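Side-chain contacts in COG0546: Predicted phosphatases (Streptococcus pneumoniae, PDB 2AH5), which is of unknown function but, as a member of the haloacid dehalogenase-like hydrolase family, probably acts as a phosphatase: residues A[20-25]-A[45-50]; A[31-36]-A[68-73]; A[74-79]-A[109-114]; A[14-19]-A[118-123]. All blocks are in the same frame, centred on the assembly; numbering follows the deposited sequence.

Contact 1 (A[20-25]-A[45-50])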
loop_
_atom_site.group_PDB
_atom_site.type_symbol
_atom_site.label_atom_id
_atom_site.label_comp_id
_atom_site.label_asym_id
_atom_site.label_seq_id
_atom_site.Cartn_x
_atom_site.Cartn_y
_atom_site.Cartn_z
ATOM N N ILE A 20 -7.894 -6.220 9.258
ATOM C CA ILE A 20 -8.671 -6.183 10.522
ATOM C C ILE A 20 -8.699 -4.766 11.130
ATOM O O ILE A 20 -9.764 -4.257 11.481
ATOM C CB ILE A 20 -8.235 -7.251 11.564
ATOM C CG1 ILE A 20 -8.390 -8.667 10.980
ATOM C CG2 ILE A 20 -9.109 -7.142 12.830
ATOM C CD1 ILE A 20 -7.662 -9.732 11.727
ATOM N N GLY A 21 -7.543 -4.127 11.255
ATOM C CA GLY A 21 -7.487 -2.772 11.813
ATOM C C GLY A 21 -8.157 -1.701 10.955
ATOM O O GLY A 21 -8.742 -0.760 11.496
ATOM N N ILE A 22 -8.056 -1.801 9.623
ATOM C CA ILE A 22 -8.731 -0.845 8.734
ATOM C C ILE A 22 -10.244 -1.027 8.868
ATOM O O ILE A 22 -10.972 -0.056 9.090
ATOM C CB ILE A 22 -8.264 -1.023 7.258
ATOM C CG1 ILE A 22 -6.766 -0.700 7.140
ATOM C CG2 ILE A 22 -9.070 -0.122 6.295
ATOM C CD1 ILE A 22 -6.168 -1.067 5.735
ATOM N N HIS A 23 -10.686 -2.282 8.790
ATOM C CA HIS A 23 -12.104 -2.600 8.953
ATOM C C HIS A 23 -12.609 -2.046 10.280
ATOM O O HIS A 23 -13.649 -1.396 10.314
ATOM C CB HIS A 23 -12.332 -4.110 8.901
ATOM C CG HIS A 23 -13.775 -4.511 8.922
ATOM N ND1 HIS A 23 -14.488 -4.648 10.095
ATOM C CD2 HIS A 23 -14.637 -4.808 7.921
ATOM C CE1 HIS A 23 -15.726 -5.022 9.816
ATOM N NE2 HIS A 23 -15.838 -5.137 8.505
ATOM N N ASN A 24 -11.894 -2.326 11.368
ATOM C CA ASN A 24 -12.294 -1.844 12.693
ATOM C C ASN A 24 -12.332 -0.317 12.810
ATOM O O ASN A 24 -13.210 0.272 13.491
ATOM C CB ASN A 24 -11.391 -2.438 13.780
ATOM C CG ASN A 24 -11.673 -3.917 14.050
ATOM O OD1 ASN A 24 -12.651 -4.484 13.559
ATOM N ND2 ASN A 24 -10.789 -4.549 14.832
ATOM N N ALA A 25 -11.366 0.344 12.196
ATOM C CA ALA A 25 -11.396 1.804 12.165
ATOM C C ALA A 25 -12.662 2.309 11.442
ATOM O O ALA A 25 -13.307 3.253 11.923
ATOM C CB ALA A 25 -10.129 2.354 11.524
ATOM N N GLY A 45 -13.416 -2.730 -0.250
ATOM C CA GLY A 45 -13.304 -1.792 -1.349
ATOM C C GLY A 45 -12.732 -0.459 -0.911
ATOM O O GLY A 45 -12.218 0.290 -1.735
ATOM N N PHE A 46 -12.828 -0.158 0.393
ATOM C CA PHE A 46 -12.210 1.050 0.961
ATOM C C PHE A 46 -10.697 0.920 1.273
ATOM O O PHE A 46 -10.075 1.876 1.761
ATOM C CB PHE A 46 -12.918 1.495 2.252
ATOM C CG PHE A 46 -14.396 1.793 2.120
ATOM C CD1 PHE A 46 -15.011 1.993 0.883
ATOM C CD2 PHE A 46 -15.173 1.917 3.285
ATOM C CE1 PHE A 46 -16.389 2.273 0.805
ATOM C CE2 PHE A 46 -16.546 2.208 3.216
ATOM C CZ PHE A 46 -17.151 2.378 1.980
HETATM N N MSE A 47 -10.119 -0.255 1.040
HETATM C CA MSE A 47 -8.699 -0.494 1.329
HETATM C C MSE A 47 -7.835 -0.181 0.105
HETATM O O MSE A 47 -7.642 -1.040 -0.764
HETATM C CB MSE A 47 -8.493 -1.937 1.814
HETATM C CG MSE A 47 -9.395 -2.269 2.997
HETATM SE SE MSE A 47 -9.207 -4.087 3.684
HETATM C CE MSE A 47 -10.638 -3.963 5.219
ATOM N N GLY A 48 -7.304 1.037 0.044
ATOM C CA GLY A 48 -6.637 1.518 -1.178
ATOM C C GLY A 48 -6.990 2.939 -1.583
ATOM O O GLY A 48 -6.099 3.779 -1.704
ATOM N N PRO A 49 -8.290 3.232 -1.812
ATOM C CA PRO A 49 -8.682 4.599 -2.147
ATOM C C PRO A 49 -8.422 5.577 -0.998
ATOM O O PRO A 49 -8.293 5.131 0.160
ATOM C CB PRO A 49 -10.191 4.477 -2.434
ATOM C CG PRO A 49 -10.431 3.050 -2.655
ATOM C CD PRO A 49 -9.452 2.328 -1.803
ATOM N N PRO A 50 -8.341 6.898 -1.299
ATOM C CA PRO A 50 -8.234 7.867 -0.210
ATOM C C PRO A 50 -9.425 7.742 0.760
ATOM O O PRO A 50 -10.555 7.453 0.349
ATOM C CB PRO A 50 -8.272 9.225 -0.927
ATOM C CG PRO A 50 -7.837 8.943 -2.321
ATOM C CD PRO A 50 -8.343 7.560 -2.619
#
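The backbone bond from Asn24 N to Ile20 O, 2.9 Å long, closes the helical turn on which Ile22 and His23 receive the side chain of Met47. Met47, present here as selenomethionine, makes its two touches at different points of one straight chain. Near its root, CG rests 3.9 Å from Ile22 CG2, the branch that lies anti to the backbone N of Ile22, and the two side chains slant across one another. At its far end, the methyl CE reaches the helix itself, 3.9 Å from His23 N and 4.1 Å from His23 CB. Fully extended beyond CG (chi2 180°, chi3 -180°), the Met47 chain passes Ile22 and carries CE on to His23. The CA atoms of Ile22 and Met47 are 7.4 Å apart. The arrangement is consistent with the helical cap of a C1-type haloacid dehalogenase fold: helix 19-33 opens the cap insertion, and Met47 sits in the connection between helices 40-45 and 51-56. Ile22 is buried and also packs on Tyr71 and Tyr75 of helix 64-79, while Met47 touches Phe184 in a loop of the core.

Contact 2 (A[31-36]-A[68-73])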
loop_
_atom_site.group_PDB
_atom_site.type_symbol
_atom_site.label_atom_id
_atom_site.label_comp_id
_atom_site.label_asym_id
_atom_site.label_seq_id
_atom_site.Cartn_x
_atom_site.Cartn_y
_atom_site.Cartn_z
ATOM N N LYS A 31 -20.118 3.485 13.995
ATOM C CA LYS A 31 -20.695 3.402 15.361
ATOM C C LYS A 31 -20.778 4.809 16.006
ATOM O O LYS A 31 -21.808 5.202 16.546
ATOM C CB LYS A 31 -19.893 2.443 16.250
ATOM C CG LYS A 31 -20.204 2.599 17.770
ATOM C CD LYS A 31 -19.372 1.706 18.642
ATOM C CE LYS A 31 -19.705 1.957 20.104
ATOM N NZ LYS A 31 -19.153 0.902 21.012
ATOM N N GLU A 32 -19.696 5.582 15.923
ATOM C CA GLU A 32 -19.681 6.903 16.560
ATOM C C GLU A 32 -20.621 7.881 15.888
ATOM O O GLU A 32 -21.254 8.730 16.566
ATOM C CB GLU A 32 -18.252 7.468 16.626
ATOM C CG GLU A 32 -17.326 6.712 17.609
ATOM C CD GLU A 32 -17.910 6.638 19.021
ATOM O OE1 GLU A 32 -18.195 7.701 19.593
ATOM O OE2 GLU A 32 -18.114 5.521 19.534
ATOM N N LEU A 33 -20.740 7.757 14.564
ATOM C CA LEU A 33 -21.633 8.623 13.788
ATOM C C LEU A 33 -23.109 8.177 13.861
ATOM O O LEU A 33 -24.017 8.906 13.433
ATOM C CB LEU A 33 -21.152 8.723 12.343
ATOM C CG LEU A 33 -19.783 9.394 12.144
ATOM C CD1 LEU A 33 -19.420 9.443 10.670
ATOM C CD2 LEU A 33 -19.683 10.791 12.769
ATOM N N GLY A 34 -23.325 6.983 14.399
ATOM C CA GLY A 34 -24.653 6.422 14.601
ATOM C C GLY A 34 -25.320 5.987 13.310
ATOM O O GLY A 34 -26.522 6.180 13.141
ATOM N N VAL A 35 -24.530 5.428 12.396
ATOM C CA VAL A 35 -24.999 5.007 11.065
ATOM C C VAL A 35 -24.665 3.540 10.837
ATOM O O VAL A 35 -23.664 3.049 11.360
ATOM C CB VAL A 35 -24.363 5.843 9.917
ATOM C CG1 VAL A 35 -24.740 7.320 10.033
ATOM C CG2 VAL A 35 -22.871 5.678 9.894
ATOM N N PRO A 36 -25.516 2.811 10.079
ATOM C CA PRO A 36 -25.177 1.406 9.861
ATOM C C PRO A 36 -23.844 1.258 9.135
ATOM O O PRO A 36 -23.506 2.075 8.240
ATOM C CB PRO A 36 -26.352 0.883 9.016
ATOM C CG PRO A 36 -27.508 1.828 9.382
ATOM C CD PRO A 36 -26.809 3.168 9.468
ATOM N N VAL A 68 -13.169 11.336 9.018
ATOM C CA VAL A 68 -11.720 11.133 8.891
ATOM C C VAL A 68 -10.998 11.292 10.227
ATOM O O VAL A 68 -10.141 10.484 10.580
ATOM C CB VAL A 68 -11.112 12.066 7.804
ATOM C CG1 VAL A 68 -9.572 11.990 7.794
ATOM C CG2 VAL A 68 -11.673 11.673 6.454
ATOM N N GLN A 69 -11.356 12.328 10.977
ATOM C CA GLN A 69 -10.793 12.513 12.307
ATOM C C GLN A 69 -11.031 11.326 13.225
ATOM O O GLN A 69 -10.090 10.846 13.864
ATOM C CB GLN A 69 -11.306 13.804 12.948
ATOM C CG GLN A 69 -10.744 14.050 14.354
ATOM C CD GLN A 69 -11.312 15.322 14.983
ATOM O OE1 GLN A 69 -11.348 16.356 14.341
ATOM N NE2 GLN A 69 -11.745 15.243 16.238
ATOM N N ILE A 70 -12.269 10.844 13.283
ATOM C CA ILE A 70 -12.631 9.742 14.173
ATOM C C ILE A 70 -11.879 8.462 13.733
ATOM O O ILE A 70 -11.278 7.764 14.545
ATOM C CB ILE A 70 -14.176 9.534 14.228
ATOM C CG1 ILE A 70 -14.871 10.715 14.932
ATOM C CG2 ILE A 70 -14.540 8.220 14.945
ATOM C CD1 ILE A 70 -16.382 10.808 14.627
ATOM N N TYR A 71 -11.914 8.171 12.435
ATOM C CA TYR A 71 -11.184 7.027 11.887
ATOM C C TYR A 71 -9.725 7.000 12.349
ATOM O O TYR A 71 -9.213 5.978 12.811
ATOM C CB TYR A 71 -11.258 7.068 10.356
ATOM C CG TYR A 71 -10.494 5.930 9.687
ATOM C CD1 TYR A 71 -11.153 4.821 9.188
ATOM C CD2 TYR A 71 -9.108 5.991 9.559
ATOM C CE1 TYR A 71 -10.446 3.785 8.562
ATOM C CE2 TYR A 71 -8.395 4.973 8.957
ATOM C CZ TYR A 71 -9.060 3.877 8.461
ATOM O OH TYR A 71 -8.317 2.863 7.862
ATOM N N ARG A 72 -9.059 8.123 12.201
ATOM C CA ARG A 72 -7.647 8.194 12.571
ATOM C C ARG A 72 -7.441 8.011 14.074
ATOM O O ARG A 72 -6.421 7.433 14.488
ATOM C CB ARG A 72 -7.016 9.478 12.060
ATOM C CG ARG A 72 -7.071 9.612 10.559
ATOM C CD ARG A 72 -5.907 10.404 10.051
ATOM N NE ARG A 72 -5.831 10.403 8.585
ATOM C CZ ARG A 72 -5.505 9.346 7.832
ATOM N NH1 ARG A 72 -5.252 8.168 8.389
ATOM N NH2 ARG A 72 -5.461 9.462 6.505
ATOM N N SER A 73 -8.428 8.445 14.869
ATOM C CA SER A 73 -8.451 8.245 16.325
ATOM C C SER A 73 -8.499 6.777 16.759
ATOM O O SER A 73 -7.943 6.414 17.811
ATOM C CB SER A 73 -9.616 9.028 16.987
ATOM O OG SER A 73 -10.845 8.295 17.007
#
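Ile70 divides its two branches between neighbours on the opposing helix. Its CG2 methyl meets the aliphatic base of Glu32, lying 4.1 Å from both Glu32 CB and Glu32 CG. Its longer arm carries CD1 to 3.8 Å from Leu33 CD2, methyl against methyl. In both pairs the side chains meet at a slant, and each touch is made by carbon alone. Glu32 shows how a charged residue can share in apolar packing: CB points toward the 68-73 segment, but a bend at chi2 (-55°) turns the carboxylate off, leaving only the methylenes against Ile70. Leu33 does the reverse, its bond to CB running alongside while the end of the chain closes in. The backbones remain well apart, with 8.0 Å between the CA atoms of Glu32 and Ile70.

Further out, Leu33 is flanked by Glu66 and Ala67 of helix 64-79 and by Leu59 and Gln63. The carbonyl of Ile70 is held within its own helix by Ser73, whose OG donates to Ile70 O at 2.6 Å, in the carbonyl plane and on a lone pair. On the other side, Gly34 ends helix 19-33 in a Schellman motif, its positive phi (72°) reversing the chain directly after Leu33; Gly34 N bonds to Lys31 O at 3.2 Å. One residue on from Ile70, Tyr71 sets its ring edge-to-face with that of Phe26. Together these contacts pair the first and last helices of what appears to be the α-helical cap, as in C1-type haloacid dehalogenase-like proteins, here where the C-terminal turn of helix 19-33 meets the middle of helix 64-79, near the surface.

Contact 3 (A[74-79]-A[109-114])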
loop_
_atom_site.group_PDB
_atom_site.type_symbol
_atom_site.label_atom_id
_atom_site.label_comp_id
_atom_site.label_asym_id
_atom_site.label_seq_id
_atom_site.Cartn_x
_atom_site.Cartn_y
_atom_site.Cartn_z
ATOM N N TYR A 74 -9.179 5.932 15.989
ATOM C CA TYR A 74 -9.114 4.510 16.237
ATOM C C TYR A 74 -7.795 3.963 15.651
ATOM O O TYR A 74 -7.079 3.193 16.306
ATOM C CB TYR A 74 -10.328 3.778 15.653
ATOM C CG TYR A 74 -10.304 2.295 15.930
ATOM C CD1 TYR A 74 -11.009 1.745 17.013
ATOM C CD2 TYR A 74 -9.546 1.442 15.138
ATOM C CE1 TYR A 74 -10.978 0.366 17.276
ATOM C CE2 TYR A 74 -9.496 0.070 15.398
ATOM C CZ TYR A 74 -10.219 -0.462 16.464
ATOM O OH TYR A 74 -10.147 -1.818 16.716
ATOM N N TYR A 75 -7.462 4.383 14.434
ATOM C CA TYR A 75 -6.369 3.721 13.706
ATOM C C TYR A 75 -4.996 3.886 14.368
ATOM O O TYR A 75 -4.237 2.912 14.514
ATOM C CB TYR A 75 -6.330 4.143 12.232
ATOM C CG TYR A 75 -5.525 3.142 11.446
ATOM C CD1 TYR A 75 -6.086 1.926 11.074
ATOM C CD2 TYR A 75 -4.190 3.381 11.144
ATOM C CE1 TYR A 75 -5.344 0.953 10.402
ATOM C CE2 TYR A 75 -3.420 2.406 10.473
ATOM C CZ TYR A 75 -4.025 1.203 10.101
ATOM O OH TYR A 75 -3.300 0.249 9.427
ATOM N N LYS A 76 -4.679 5.115 14.767
ATOM C CA LYS A 76 -3.382 5.411 15.402
ATOM C C LYS A 76 -3.168 4.663 16.716
ATOM O O LYS A 76 -2.072 4.136 16.979
ATOM C CB LYS A 76 -3.216 6.933 15.600
ATOM C CG LYS A 76 -3.017 7.704 14.290
ATOM C CD LYS A 76 -1.660 7.353 13.614
ATOM C CE LYS A 76 -0.650 8.494 13.697
ATOM N NZ LYS A 76 0.668 8.097 13.110
ATOM N N ALA A 77 -4.214 4.583 17.526
ATOM C CA ALA A 77 -4.140 3.970 18.851
ATOM C C ALA A 77 -4.362 2.462 18.856
ATOM O O ALA A 77 -3.856 1.770 19.742
ATOM C CB ALA A 77 -5.141 4.646 19.810
ATOM N N LYS A 78 -5.111 1.953 17.871
ATOM C CA LYS A 78 -5.589 0.570 17.911
ATOM C C LYS A 78 -5.458 -0.156 16.569
ATOM O O LYS A 78 -4.937 -1.270 16.516
ATOM C CB LYS A 78 -7.052 0.496 18.383
ATOM C CG LYS A 78 -7.245 0.568 19.904
ATOM C CD LYS A 78 -8.733 0.394 20.371
ATOM C CE LYS A 78 -9.360 -0.943 19.938
ATOM N NZ LYS A 78 -8.728 -2.130 20.592
ATOM N N GLY A 79 -5.951 0.474 15.502
ATOM C CA GLY A 79 -6.080 -0.200 14.186
ATOM C C GLY A 79 -4.744 -0.629 13.614
ATOM O O GLY A 79 -4.633 -1.675 12.969
ATOM N N ASP A 109 0.760 7.853 5.644
ATOM C CA ASP A 109 1.727 8.869 6.098
ATOM C C ASP A 109 3.072 8.199 6.387
ATOM O O ASP A 109 3.111 7.083 6.928
ATOM C CB ASP A 109 1.270 9.533 7.395
ATOM C CG ASP A 109 0.086 10.446 7.212
ATOM O OD1 ASP A 109 -0.453 10.531 6.090
ATOM O OD2 ASP A 109 -0.306 11.090 8.212
ATOM N N THR A 110 4.166 8.883 6.066
ATOM C CA THR A 110 5.496 8.331 6.296
ATOM C C THR A 110 5.665 7.762 7.714
ATOM O O THR A 110 6.117 6.640 7.893
ATOM C CB THR A 110 6.576 9.372 6.027
ATOM O OG1 THR A 110 6.512 9.777 4.645
ATOM C CG2 THR A 110 7.951 8.794 6.335
ATOM N N SER A 111 5.300 8.535 8.721
ATOM C CA SER A 111 5.543 8.107 10.100
ATOM C C SER A 111 4.735 6.866 10.486
ATOM O O SER A 111 5.270 5.975 11.161
ATOM C CB SER A 111 5.278 9.250 11.080
ATOM O OG SER A 111 3.936 9.664 10.982
ATOM N N THR A 112 3.486 6.797 10.021
ATOM C CA THR A 112 2.640 5.608 10.210
ATOM C C THR A 112 3.262 4.367 9.524
ATOM O O THR A 112 3.336 3.285 10.124
ATOM C CB THR A 112 1.175 5.839 9.714
ATOM O OG1 THR A 112 0.629 7.034 10.308
ATOM C CG2 THR A 112 0.279 4.690 10.112
ATOM N N ALA A 113 3.738 4.536 8.290
ATOM C CA ALA A 113 4.395 3.452 7.551
ATOM C C ALA A 113 5.662 2.972 8.258
ATOM O O ALA A 113 5.914 1.752 8.382
ATOM C CB ALA A 113 4.703 3.899 6.112
ATOM N N GLN A 114 6.454 3.926 8.745
ATOM C CA GLN A 114 7.636 3.583 9.497
ATOM C C GLN A 114 7.287 2.822 10.760
ATOM O O GLN A 114 7.903 1.799 11.013
ATOM C CB GLN A 114 8.509 4.812 9.776
ATOM C CG GLN A 114 9.038 5.381 8.466
ATOM C CD GLN A 114 10.510 5.711 8.453
ATOM O OE1 GLN A 114 10.976 6.456 7.578
ATOM N NE2 GLN A 114 11.257 5.154 9.395
#
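The ring of Tyr75 has Thr112 CG2 at its edge, near the ring plane and 4.4 Å from CE2, and Gly79 C on one face, 3.6 Å above the plane and offset toward the rim. Its hydroxyl is hydrogen-bonded to Lys108, just ahead of the 109-114 segment, and its side chain also packs on Ile22 and Ala25 of helix 19-33. Beside it, Lys76 makes the polar link: NZ donates to Thr112 OG1 at 3.0 Å. The lysine gets there by folding at chi2 (-67°) and again at chi3 (-109°), crossing the threonine side chain at a slant. Thr112 thus works with both branches, methyl toward the tyrosine and hydroxyl toward the ammonium. The helix segments run almost parallel, 9° apart, but with axes 12.1 Å from each other, so Tyr75 and Lys76 reach across to the short Thr112. Helix 64-79 closes the cap with a π-type turn; helix 110-119 belongs to the Rossmann-like core. Asp109 OD2, 5.8 Å from Lys76 NZ, may still favour the ammonium electrostatically. Between the two segments the link is one bond from an ammonium to a neutral hydroxyl plus light apolar contact, with the bond of Tyr75 OH to Lys108 beside it; none of this is a salt bridge.

Contact 4 (A[14-19]-A[118-123])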
loop_
_atom_site.group_PDB
_atom_site.type_symbol
_atom_site.label_atom_id
_atom_site.label_comp_id
_atom_site.label_asym_id
_atom_site.label_seq_id
_atom_site.Cartn_x
_atom_site.Cartn_y
_atom_site.Cartn_z
ATOM N N THR A 14 -0.151 -5.442 0.428
ATOM C CA THR A 14 0.930 -6.079 -0.317
ATOM C C THR A 14 1.871 -6.818 0.653
ATOM O O THR A 14 1.924 -8.053 0.663
ATOM C CB THR A 14 1.686 -5.013 -1.160
ATOM O OG1 THR A 14 0.805 -4.489 -2.161
ATOM C CG2 THR A 14 2.907 -5.607 -1.820
ATOM N N LEU A 15 2.579 -6.065 1.492
ATOM C CA LEU A 15 3.413 -6.654 2.539
ATOM C C LEU A 15 2.565 -7.014 3.760
ATOM O O LEU A 15 2.764 -8.064 4.396
ATOM C CB LEU A 15 4.531 -5.679 2.946
ATOM C CG LEU A 15 5.482 -5.264 1.823
ATOM C CD1 LEU A 15 6.357 -4.091 2.228
ATOM C CD2 LEU A 15 6.338 -6.452 1.389
ATOM N N VAL A 16 1.597 -6.146 4.047
ATOM C CA VAL A 16 0.927 -6.162 5.339
ATOM C C VAL A 16 -0.556 -6.401 5.160
ATOM O O VAL A 16 -1.223 -5.651 4.456
ATOM C CB VAL A 16 1.189 -4.859 6.171
ATOM C CG1 VAL A 16 0.414 -4.933 7.479
ATOM C CG2 VAL A 16 2.707 -4.711 6.468
ATOM N N ASP A 17 -1.056 -7.462 5.791
ATOM C CA ASP A 17 -2.482 -7.655 5.914
ATOM C C ASP A 17 -3.017 -6.791 7.055
ATOM O O ASP A 17 -3.165 -7.247 8.204
ATOM C CB ASP A 17 -2.861 -9.142 6.115
ATOM C CG ASP A 17 -4.360 -9.349 6.100
ATOM O OD1 ASP A 17 -5.090 -8.336 6.046
ATOM O OD2 ASP A 17 -4.815 -10.508 6.136
ATOM N N SER A 18 -3.331 -5.550 6.711
ATOM C CA SER A 18 -3.782 -4.563 7.696
ATOM C C SER A 18 -5.320 -4.580 7.795
ATOM O O SER A 18 -5.905 -3.683 8.421
ATOM C CB SER A 18 -3.290 -3.177 7.280
ATOM O OG SER A 18 -3.435 -3.000 5.875
ATOM N N SER A 19 -5.969 -5.549 7.136
ATOM C CA SER A 19 -7.447 -5.497 6.946
ATOM C C SER A 19 -8.261 -5.446 8.240
ATOM O O SER A 19 -9.230 -4.703 8.294
ATOM C CB SER A 19 -7.985 -6.637 6.063
ATOM O OG SER A 19 -7.731 -7.900 6.654
ATOM N N LYS A 118 8.284 -1.143 11.497
ATOM C CA LYS A 118 9.020 -1.526 12.723
ATOM C C LYS A 118 8.227 -2.513 13.600
ATOM O O LYS A 118 8.784 -3.514 14.078
ATOM C CB LYS A 118 9.448 -0.289 13.525
ATOM C CG LYS A 118 10.643 -0.530 14.422
ATOM C CD LYS A 118 11.552 0.714 14.519
ATOM C CE LYS A 118 13.041 0.301 14.555
ATOM N NZ LYS A 118 14.037 1.419 14.320
ATOM N N ASN A 119 6.932 -2.248 13.788
ATOM C CA ASN A 119 6.055 -3.144 14.562
ATOM C C ASN A 119 6.020 -4.600 14.053
ATOM O O ASN A 119 5.989 -5.549 14.845
ATOM C CB ASN A 119 4.621 -2.590 14.593
ATOM C CG ASN A 119 4.495 -1.305 15.406
ATOM O OD1 ASN A 119 5.450 -0.871 16.076
ATOM N ND2 ASN A 119 3.319 -0.678 15.338
ATOM N N LEU A 120 6.031 -4.765 12.738
ATOM C CA LEU A 120 5.897 -6.077 12.116
ATOM C C LEU A 120 7.237 -6.694 11.762
ATOM O O LEU A 120 7.292 -7.775 11.149
ATOM C CB LEU A 120 4.977 -5.995 10.899
ATOM C CG LEU A 120 3.520 -5.688 11.290
ATOM C CD1 LEU A 120 2.704 -5.390 10.052
ATOM C CD2 LEU A 120 2.835 -6.791 12.129
ATOM N N GLU A 121 8.295 -6.015 12.210
ATOM C CA GLU A 121 9.690 -6.510 12.138
ATOM C C GLU A 121 10.265 -6.575 10.721
ATOM O O GLU A 121 11.147 -7.394 10.449
ATOM C CB GLU A 121 9.784 -7.874 12.861
ATOM C CG GLU A 121 9.172 -7.766 14.251
ATOM C CD GLU A 121 9.502 -8.911 15.190
ATOM O OE1 GLU A 121 9.923 -9.993 14.730
ATOM O OE2 GLU A 121 9.306 -8.699 16.402
ATOM N N ILE A 122 9.791 -5.689 9.840
ATOM C CA ILE A 122 10.244 -5.679 8.434
ATOM C C ILE A 122 10.991 -4.390 8.051
ATOM O O ILE A 122 11.561 -4.308 6.962
ATOM C CB ILE A 122 9.103 -5.989 7.422
ATOM C CG1 ILE A 122 7.980 -4.929 7.449
ATOM C CG2 ILE A 122 8.568 -7.446 7.642
ATOM C CD1 ILE A 122 7.079 -4.965 6.188
ATOM N N HIS A 123 11.035 -3.429 8.967
ATOM C CA HIS A 123 11.671 -2.125 8.714
ATOM C C HIS A 123 13.106 -2.351 8.221
ATOM O O HIS A 123 13.604 -1.677 7.303
ATOM C CB HIS A 123 11.646 -1.263 10.009
ATOM C CG HIS A 123 12.168 0.135 9.831
ATOM N ND1 HIS A 123 13.495 0.411 9.579
ATOM C CD2 HIS A 123 11.542 1.338 9.891
ATOM C CE1 HIS A 123 13.663 1.719 9.473
ATOM N NE2 HIS A 123 12.491 2.303 9.650
#
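The chain of 14-19 passes the end of helix 110-119 with its CA atoms at a distance, 8.4 Å between Val16 and Leu120, so the contact is made wholly by side chains. The short strand 16-17 pairs antiparallel with strand 84-85, a two-stranded element consistent with the flap that follows the first core strand in haloacid dehalogenase folds and, in C1 types, carries the cap. Val16 and Leu120 reach for each other tip to tip. Leu120 CD1 rests against both valine methyls, 3.5 Å from Val16 CG1 and 3.6 Å from Val16 CG2, and the first of these is tighter than a usual carbon contact. Ile122 presents its CD1 to Leu15 CD1 at 4.1 Å. To do so it sets CG1 between its backbone N and carbonyl carbon (chi1 63°), the crowded position. Leu85 of the partner strand touches Val16, Leu120 and Ile122 alike, and Leu93 of helix 89-97 touches Leu15 and Ile122, enclosing an apolar cluster. Leu120 and Ile122 flank Glu121, whose positive phi makes it the C-prime residue of the Schellman motif ending helix 110-119. Just past Val16, Asp17 forms an Asx turn. Its OD1 takes two donors, Ser19 N at 3.1 Å, nearly along the C-O axis, and Ser19 OG at 2.7 Å on the syn lone pair.

Contacts 1 and 2 share helix 19-33, contacts 2 and 3 share helix 64-79, and contacts 3 and 4 share helix 110-119, so the four are linked in a series that runs out along the cap from contact 1 to contact 2 and back through contact 3 to the core at contact 4. Contact 2 is the peripheral member, its centre about 24 Å from that of contact 4; contacts 3 and 4 have centres about 11 Å apart. Contact 1 meets contact 4 where Met47 CE lies 3.5 Å from Ser19 O. Thr14 of contact 4 belongs to a probable DxDx(T/V) motif with Asp10 and Asp12, and Ile22 and Tyr75 touch that motif, placing contacts 1, 3 and 4 beside the likely active site.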